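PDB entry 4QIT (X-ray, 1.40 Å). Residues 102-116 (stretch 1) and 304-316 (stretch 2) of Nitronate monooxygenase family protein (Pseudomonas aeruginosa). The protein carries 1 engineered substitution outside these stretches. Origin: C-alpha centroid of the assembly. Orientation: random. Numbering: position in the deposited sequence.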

# COMPACT_ATOMS: atom_id res chain seq x y z
N GLU A 102 -16.52 25.75 -19.49
CA GLU A 102 -17.40 25.88 -18.32
C GLU A 102 -17.14 27.17 -17.55
O GLU A 102 -18.04 27.71 -16.87
N PHE A 103 -15.91 27.65 -17.63
CA PHE A 103 -15.48 28.81 -16.87
C PHE A 103 -15.21 30.00 -17.78
O PHE A 103 -14.56 30.97 -17.38
N GLY A 104 -15.73 29.91 -19.00
CA GLY A 104 -15.68 31.02 -19.94
C GLY A 104 -14.29 31.22 -20.50
O GLY A 104 -13.95 32.30 -21.00
N ALA A 105 -13.48 30.17 -20.42
CA ALA A 105 -12.08 30.28 -20.80
C ALA A 105 -11.75 29.38 -21.99
O ALA A 105 -12.52 28.49 -22.36
N GLU A 106 -10.59 29.62 -22.59
CA GLU A 106 -10.05 28.73 -23.59
C GLU A 106 -8.79 28.10 -23.02
O GLU A 106 -8.19 28.66 -22.10
N PRO A 107 -8.40 26.93 -23.55
CA PRO A 107 -7.15 26.29 -23.12
C PRO A 107 -5.96 27.16 -23.51
O PRO A 107 -6.07 27.96 -24.44
N PRO A 108 -4.83 26.99 -22.82
CA PRO A 108 -3.62 27.72 -23.20
C PRO A 108 -3.25 27.39 -24.66
O PRO A 108 -3.62 26.31 -25.14
N VAL A 109 -2.57 28.30 -25.35
CA VAL A 109 -2.25 28.06 -26.76
C VAL A 109 -1.09 27.07 -26.95
O VAL A 109 -0.89 26.54 -28.05
N ARG A 110 -0.32 26.86 -25.89
CA ARG A 110 0.81 25.94 -25.91
C ARG A 110 1.17 25.56 -24.49
O ARG A 110 0.80 26.27 -23.54
N LEU A 111 1.87 24.45 -24.34
CA LEU A 111 2.30 23.98 -23.02
C LEU A 111 3.80 24.13 -22.89
O LEU A 111 4.53 24.11 -23.89
N LYS A 112 4.26 24.28 -21.66
CA LYS A 112 5.66 24.54 -21.37
C LYS A 112 6.23 23.55 -20.36
O LYS A 112 5.49 22.94 -19.58
N ASN A 113 7.55 23.42 -20.38
CA ASN A 113 8.27 22.56 -19.45
C ASN A 113 8.43 23.28 -18.12
O ASN A 113 9.50 23.80 -17.80
N ILE A 114 7.36 23.31 -17.33
CA ILE A 114 7.31 24.21 -16.18
C ILE A 114 8.19 23.80 -15.00
O ILE A 114 8.56 24.64 -14.18
N TYR A 115 8.51 22.52 -14.92
CA TYR A 115 9.37 22.03 -13.85
C TYR A 115 10.65 21.46 -14.45
O TYR A 115 10.68 20.30 -14.86
N LEU A 116 11.70 22.27 -14.50
CA LEU A 116 12.96 21.78 -15.04
C LEU A 116 13.59 20.80 -14.07
O LEU A 116 13.70 21.07 -12.86
N ASP A 304 3.79 14.20 -21.92
CA ASP A 304 4.80 13.86 -20.94
C ASP A 304 4.65 14.75 -19.70
O ASP A 304 4.05 15.83 -19.75
N TYR A 305 5.17 14.27 -18.58
CA TYR A 305 5.39 15.13 -17.42
C TYR A 305 6.56 16.08 -17.74
O TYR A 305 7.55 15.65 -18.32
N PRO A 306 6.46 17.36 -17.36
CA PRO A 306 5.40 18.00 -16.58
C PRO A 306 4.46 18.87 -17.44
O PRO A 306 3.73 19.71 -16.90
N PHE A 307 4.48 18.68 -18.76
CA PHE A 307 3.62 19.44 -19.65
C PHE A 307 2.15 19.29 -19.29
O PHE A 307 1.38 20.25 -19.38
N VAL A 308 1.74 18.08 -18.90
CA VAL A 308 0.37 17.85 -18.45
C VAL A 308 0.00 18.78 -17.30
O VAL A 308 -1.08 19.37 -17.30
N TYR A 309 0.91 18.93 -16.33
CA TYR A 309 0.62 19.81 -15.20
C TYR A 309 0.46 21.28 -15.63
O TYR A 309 -0.32 22.01 -15.03
N ASP A 310 1.19 21.70 -16.66
CA ASP A 310 1.03 23.05 -17.18
C ASP A 310 -0.41 23.25 -17.68
O ASP A 310 -1.02 24.30 -17.43
N ALA A 311 -0.95 22.25 -18.37
CA ALA A 311 -2.33 22.33 -18.85
C ALA A 311 -3.30 22.38 -17.67
O ALA A 311 -4.23 23.20 -17.63
N THR A 312 -3.08 21.51 -16.69
CA THR A 312 -3.94 21.44 -15.52
C THR A 312 -3.90 22.75 -14.74
O THR A 312 -4.95 23.23 -14.28
N LYS A 313 -2.71 23.33 -14.58
CA LYS A 313 -2.60 24.61 -13.87
C LYS A 313 -3.42 25.71 -14.55
O LYS A 313 -4.08 26.51 -13.88
N ALA A 314 -3.40 25.73 -15.88
CA ALA A 314 -4.24 26.67 -16.61
C ALA A 314 -5.72 26.46 -16.32
O ALA A 314 -6.46 27.43 -16.13
N LEU A 315 -6.17 25.20 -16.26
CA LEU A 315 -7.56 24.92 -15.96
C LEU A 315 -7.90 25.29 -14.52
O LEU A 315 -8.96 25.85 -14.25
N GLN A 316 -6.99 25.00 -13.60
CA GLN A 316 -7.15 25.38 -12.21
C GLN A 316 -7.33 26.88 -12.07
O GLN A 316 -8.14 27.35 -11.28

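An irregular strand-free segment lies along a helix here, and the helix meets it with a mixed face, in which Phe307, Ala311, Ala314 and Leu315 are apolar and Asp310 is polar. At the centre, Leu111 points toward the helix in the m,t rotamer. Its CD2 packs 3.7 Å from Ala311 CB and its CB 4.3 Å from Phe307 CB, while CD1 reaches 3.5 Å from Phe307 O; CD2 of Leu111 also lies 3.7 Å from Ala311 N, so the branched end rests close to the helix backbone. Farther along the helix the fit becomes sparser: Pro108 CD meets Ala314 CB at 3.7 Å, and Phe103 (chi1 m) presents its ring edge to Leu315 CD1, with CD2 4.4 Å from that atom.

At the N-terminal end of the helix, Pro306 occupies the N-cap position after a cis peptide bond and points toward the first stretch. Ile114 and Tyr115 share it: Ile114 CG1 lies 4.3 Å from Pro306 CB, and Tyr115 CB 4.1 Å from Pro306 CG. Ile114, chi1 p and chi2 t, also sends CD1 to 4.2 Å from Tyr309 CD2 and 3.9 Å from Lys313 CD. Tyr115, chi1 m, places CE2 3.7 Å from Tyr309 CD2, the two rings meeting obliquely with planes at 55°. The Tyr305 hydroxyl sits at the edge of the Tyr115 ring, OH to CD2 3.5 Å.

Phe307, chi1 m, swings its ring end back against the backbone of the first stretch, CE1 lying 3.5 Å from Asn113 N.

The polar edge gathers on Asp310 (chi1 t), whose OD2 accepts a 2.7 Å hydrogen bond from Lys112 N, the single direct one across the contact. Water 1 also donates to Asp310 OD2 at 2.6 Å and to Arg110 O at 2.8 Å, and accepts from Lys112 NZ at 3.0 Å. One carboxylate oxygen thus anchors the loop backbone both directly and through water.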

# COMPACT_ATOMS: atom_id res chain seq x y z
CB GLU A 102 -17.18 24.71 -17.35
CG GLU A 102 -17.77 23.38 -17.78
CD GLU A 102 -17.72 22.35 -16.66
OE1 GLU A 102 -17.52 21.16 -16.95
OE2 GLU A 102 -17.91 22.74 -15.48
CB PHE A 103 -14.26 28.44 -16.04
CG PHE A 103 -14.50 27.25 -15.18
CD1 PHE A 103 -15.38 27.33 -14.11
CD2 PHE A 103 -13.89 26.03 -15.45
CE1 PHE A 103 -15.65 26.24 -13.30
CE2 PHE A 103 -14.15 24.92 -14.65
CZ PHE A 103 -15.03 25.02 -13.58
CB ALA A 105 -11.18 29.94 -19.62
CB GLU A 106 -9.74 29.49 -24.88
CG GLU A 106 -10.97 30.03 -25.58
CD GLU A 106 -10.64 30.67 -26.91
OE1 GLU A 106 -9.45 30.97 -27.15
OE2 GLU A 106 -11.57 30.88 -27.71
CB PRO A 107 -7.12 24.99 -23.93
CG PRO A 107 -8.53 24.74 -24.33
CD PRO A 107 -9.12 26.11 -24.54
CB PRO A 108 -2.56 27.21 -22.22
CG PRO A 108 -3.11 25.92 -21.68
CD PRO A 108 -4.60 26.06 -21.70
CB VAL A 109 -1.92 29.36 -27.51
CG1 VAL A 109 -3.15 30.28 -27.54
CG2 VAL A 109 -0.73 30.05 -26.88
CB ARG A 110 2.02 26.58 -26.61
CG ARG A 110 2.59 27.81 -25.91
CD ARG A 110 3.51 28.60 -26.84
NE ARG A 110 4.13 29.74 -26.16
CZ ARG A 110 5.34 29.71 -25.61
NH1 ARG A 110 6.09 28.62 -25.67
NH2 ARG A 110 5.81 30.80 -25.00
CB LEU A 111 1.89 22.52 -22.81
CG LEU A 111 0.39 22.26 -22.85
CD1 LEU A 111 0.11 20.80 -22.55
CD2 LEU A 111 -0.33 23.17 -21.86
CB LYS A 112 5.83 25.97 -20.82
CG LYS A 112 5.27 27.08 -21.72
CD LYS A 112 5.46 28.43 -21.05
CE LYS A 112 4.75 29.55 -21.79
NZ LYS A 112 3.28 29.46 -21.63
CB ASN A 113 9.62 22.20 -20.05
CG ASN A 113 10.34 21.14 -19.26
OD1 ASN A 113 9.77 20.53 -18.37
ND2 ASN A 113 11.61 20.91 -19.60
CB ILE A 114 5.87 24.41 -15.68
CG1 ILE A 114 5.24 23.05 -15.35
CG2 ILE A 114 5.05 25.13 -16.73
CD1 ILE A 114 3.96 23.19 -14.51
CB TYR A 115 8.68 20.93 -13.04
CG TYR A 115 7.48 21.37 -12.21
CD1 TYR A 115 7.27 22.70 -11.90
CD2 TYR A 115 6.57 20.43 -11.74
CE1 TYR A 115 6.17 23.09 -11.14
CE2 TYR A 115 5.48 20.80 -10.97
CZ TYR A 115 5.28 22.14 -10.68
OH TYR A 115 4.19 22.51 -9.92
CB LEU A 116 13.93 22.92 -15.34
CG LEU A 116 13.46 23.96 -16.36
CD1 LEU A 116 14.53 25.03 -16.54
CD2 LEU A 116 13.12 23.30 -17.68
CB ASP A 304 6.17 14.06 -21.57
CG ASP A 304 7.26 13.24 -20.93
OD1 ASP A 304 6.96 12.39 -20.05
OD2 ASP A 304 8.44 13.43 -21.31
CB TYR A 305 5.75 14.23 -16.23
CG TYR A 305 6.07 14.97 -14.95
CD1 TYR A 305 5.06 15.34 -14.07
CD2 TYR A 305 7.38 15.27 -14.63
CE1 TYR A 305 5.37 16.02 -12.88
CE2 TYR A 305 7.70 15.95 -13.46
CZ TYR A 305 6.69 16.31 -12.59
OH TYR A 305 7.02 16.98 -11.43
CB PRO A 306 6.21 18.90 -15.64
CG PRO A 306 7.31 19.41 -16.54
CD PRO A 306 7.62 18.26 -17.51
CB PHE A 307 3.86 19.05 -21.12
CG PHE A 307 5.28 19.24 -21.57
CD1 PHE A 307 5.70 20.48 -22.04
CD2 PHE A 307 6.19 18.19 -21.53
CE1 PHE A 307 7.02 20.67 -22.45
CE2 PHE A 307 7.50 18.37 -21.94
CZ PHE A 307 7.92 19.61 -22.40
CB VAL A 308 0.14 16.38 -18.04
CG1 VAL A 308 -1.28 16.18 -17.51
CG2 VAL A 308 0.41 15.46 -19.22
CB TYR A 309 1.65 19.66 -14.08
CG TYR A 309 1.10 20.07 -12.72
CD1 TYR A 309 -0.21 19.76 -12.37
CD2 TYR A 309 1.89 20.74 -11.79
CE1 TYR A 309 -0.73 20.12 -11.14
CE2 TYR A 309 1.37 21.10 -10.55
CZ TYR A 309 0.06 20.78 -10.23
OH TYR A 309 -0.47 21.13 -9.01
CB ASP A 310 2.05 23.30 -18.29
CG ASP A 310 2.15 24.77 -18.68
OD1 ASP A 310 2.02 25.64 -17.79
OD2 ASP A 310 2.36 25.06 -19.88
CB ALA A 311 -2.65 21.15 -19.78
CB THR A 312 -3.53 20.26 -14.63
OG1 THR A 312 -3.76 19.04 -15.35
CG2 THR A 312 -4.32 20.23 -13.33
CB LYS A 313 -1.14 25.03 -13.71
CG LYS A 313 -0.43 24.29 -12.61
CD LYS A 313 1.00 24.80 -12.45
CE LYS A 313 1.42 24.86 -11.00
NZ LYS A 313 2.51 25.86 -10.81
CB ALA A 314 -3.97 26.56 -18.11
CB LEU A 315 -7.88 23.44 -16.26
CG LEU A 315 -9.32 23.00 -16.01
CD1 LEU A 315 -10.32 23.88 -16.76
CD2 LEU A 315 -9.50 21.53 -16.37
CB GLN A 316 -5.93 24.91 -11.39
CG GLN A 316 -5.92 23.39 -11.17
CD GLN A 316 -4.62 22.92 -10.54
OE1 GLN A 316 -3.61 23.61 -10.58
NE2 GLN A 316 -4.66 21.72 -9.95
O HOH W 1 1.47 27.20 -21.01